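Local coordinates for protein saframycin Mx1 synthetase B (Legionella pneumophila subsp. pneumophila, PDB 3LNV) that belongs to the fatty acid AMP ligases, members of the large ANL superfamily of AMP-binding enzymes, at residues L348-E353 with Y371-S376. Numbering follows the deposited sequence.
Sequences LTLAKE and YKLVSS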
loop_
_atom_site.group_PDB
_atom_site.type_symbol
_atom_site.label_atom_id
_atom_site.label_comp_id
_atom_site.label_asym_id
_atom_site.label_seq_id
_atom_site.Cartn_x
_atom_site.Cartn_y
_atom_site.Cartn_z
ATOM N N LEU A 348 21.110 -1.910 -12.553
ATOM C CA LEU A 348 21.956 -2.869 -13.258
ATOM C C LEU A 348 21.343 -3.049 -14.645
ATOM O O LEU A 348 20.129 -2.900 -14.806
ATOM C CB LEU A 348 22.058 -4.206 -12.503
ATOM C CG LEU A 348 22.919 -4.311 -11.225
ATOM C CD1 LEU A 348 22.663 -5.630 -10.513
ATOM C CD2 LEU A 348 24.439 -4.140 -11.483
ATOM N N THR A 349 22.183 -3.311 -15.649
ATOM C CA THR A 349 21.686 -3.602 -16.993
ATOM C C THR A 349 21.828 -5.084 -17.320
ATOM O O THR A 349 22.928 -5.647 -17.269
ATOM C CB THR A 349 22.366 -2.723 -18.080
ATOM O OG1 THR A 349 22.119 -1.339 -17.794
ATOM C CG2 THR A 349 21.808 -3.054 -19.478
ATOM N N LEU A 350 20.700 -5.716 -17.629
ATOM C CA LEU A 350 20.681 -7.119 -18.015
ATOM C C LEU A 350 20.523 -7.252 -19.533
ATOM O O LEU A 350 19.897 -6.406 -20.173
ATOM C CB LEU A 350 19.547 -7.869 -17.296
ATOM C CG LEU A 350 19.850 -8.307 -15.861
ATOM C CD1 LEU A 350 20.353 -7.136 -15.008
ATOM C CD2 LEU A 350 18.639 -8.979 -15.214
ATOM N N ALA A 351 21.112 -8.308 -20.093
ATOM C CA ALA A 351 20.949 -8.647 -21.507
ATOM C C ALA A 351 19.535 -9.147 -21.777
ATOM O O ALA A 351 18.827 -9.550 -20.852
ATOM C CB ALA A 351 21.966 -9.697 -21.913
ATOM N N LYS A 352 19.119 -9.137 -23.042
ATOM C CA LYS A 352 17.751 -9.552 -23.372
ATOM C C LYS A 352 17.487 -11.005 -23.033
ATOM O O LYS A 352 16.398 -11.339 -22.573
ATOM C CB LYS A 352 17.407 -9.317 -24.845
ATOM C CG LYS A 352 15.908 -9.105 -25.043
ATOM C CD LYS A 352 15.398 -9.737 -26.328
ATOM C CE LYS A 352 13.875 -9.632 -26.421
ATOM N NZ LYS A 352 13.280 -10.698 -27.285
ATOM N N GLU A 353 18.478 -11.865 -23.273
ATOM C CA GLU A 353 18.338 -13.281 -22.971
ATOM C C GLU A 353 18.967 -13.600 -21.642
ATOM O O GLU A 353 20.152 -13.328 -21.424
ATOM C CB GLU A 353 19.008 -14.174 -24.034
ATOM C CG GLU A 353 18.613 -13.898 -25.495
ATOM C CD GLU A 353 17.114 -13.896 -25.719
ATOM O OE1 GLU A 353 16.377 -14.470 -24.886
ATOM O OE2 GLU A 353 16.669 -13.319 -26.744
ATOM N N TYR A 371 17.855 -4.206 -20.652
ATOM C CA TYR A 371 16.890 -3.521 -19.792
ATOM C C TYR A 371 17.512 -3.290 -18.403
ATOM O O TYR A 371 18.446 -3.999 -18.006
ATOM C CB TYR A 371 15.573 -4.299 -19.710
ATOM C CG TYR A 371 15.678 -5.717 -19.155
ATOM C CD1 TYR A 371 16.112 -6.774 -19.950
ATOM C CD2 TYR A 371 15.325 -5.997 -17.834
ATOM C CE1 TYR A 371 16.204 -8.067 -19.444
ATOM C CE2 TYR A 371 15.410 -7.284 -17.320
ATOM C CZ TYR A 371 15.845 -8.317 -18.124
ATOM O OH TYR A 371 15.928 -9.602 -17.600
ATOM N N LYS A 372 17.006 -2.293 -17.685
ATOM C CA LYS A 372 17.595 -1.882 -16.414
ATOM C C LYS A 372 16.723 -2.274 -15.241
ATOM O O LYS A 372 15.500 -2.117 -15.283
ATOM C CB LYS A 372 17.796 -0.365 -16.373
ATOM C CG LYS A 372 18.577 0.189 -17.544
ATOM C CD LYS A 372 18.639 1.707 -17.462
ATOM C CE LYS A 372 19.517 2.143 -16.305
ATOM N NZ LYS A 372 20.927 1.769 -16.584
ATOM N N LEU A 373 17.360 -2.788 -14.196
ATOM C CA LEU A 373 16.667 -3.089 -12.958
ATOM C C LEU A 373 17.151 -2.114 -11.893
ATOM O O LEU A 373 18.337 -1.784 -11.840
ATOM C CB LEU A 373 16.918 -4.537 -12.537
ATOM C CG LEU A 373 16.267 -5.538 -13.496
ATOM C CD1 LEU A 373 16.565 -6.956 -13.072
ATOM C CD2 LEU A 373 14.750 -5.285 -13.576
ATOM N N VAL A 374 16.226 -1.610 -11.084
ATOM C CA VAL A 374 16.607 -0.744 -9.969
ATOM C C VAL A 374 16.798 -1.604 -8.735
ATOM O O VAL A 374 16.051 -2.561 -8.550
ATOM C CB VAL A 374 15.539 0.339 -9.705
ATOM C CG1 VAL A 374 15.928 1.215 -8.510
ATOM C CG2 VAL A 374 15.298 1.189 -10.958
ATOM N N SER A 375 17.810 -1.292 -7.919
ATOM C CA SER A 375 18.010 -1.919 -6.610
ATOM C C SER A 375 16.920 -1.501 -5.616
ATOM O O SER A 375 16.546 -0.354 -5.586
ATOM C CB SER A 375 19.345 -1.489 -6.005
ATOM O OG SER A 375 19.444 -1.942 -4.658
ATOM N N SER A 376 16.442 -2.436 -4.801
ATOM C CA SER A 376 15.480 -2.118 -3.753
ATOM C C SER A 376 16.232 -1.982 -2.425
ATOM O O SER A 376 15.619 -1.913 -1.362
ATOM C CB SER A 376 14.395 -3.205 -3.648
ATOM O OG SER A 376 13.534 -3.219 -4.789
HETATM O O HOH W 1 23.068 -0.232 -15.084
#
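Four backbone hydrogen bonds tie strand 347-350 to strand 371-374. Leu-348 and Leu-373 exchange two, N of Leu-348 to O of Leu-373 at 2.9 Å and N of Leu-373 to O of Leu-348 at 2.8 Å; Leu-350 and Tyr-371 form the second reciprocal pair. Between them, Thr-349 faces Lys-372 as a non-hydrogen-bonded pair, CA to CA 4.5 Å.

Apolar packing gathers on the face carrying Leu-348, Leu-350, Tyr-371 and Leu-373. With chi1 at 60°, CG of Tyr-371 sits between its backbone N and carbonyl carbon; Leu-350 CB lies over one face of the ring, 4.1 Å from its centroid and offset toward the rim, a CH-pi contact. CD2 of Leu-350 meets CD1 of Leu-373 at 3.6 Å. Tyr-452 and Phe-445 of neighbouring strands pack against Leu-348 and Leu-373, and His-498 stacks on Tyr-371.

On the face of Thr-349 and Lys-372 the contact is polar. The Lys-372 chain bends at chi3 and chi4, and water 1 links its NZ, weakly, to Thr-349 OG1 (3.1 Å from the water); Asp-365 also binds this hydroxyl.

Strands 347-350 and 371-374 make a two-stranded antiparallel ribbon within the AMP-binding region, the second leading to Ser-376, whose OG bonds weakly to the bound 5'-O-[(S)-(dodecanoyloxy)(hydroxy)phosphoryl]adenosine.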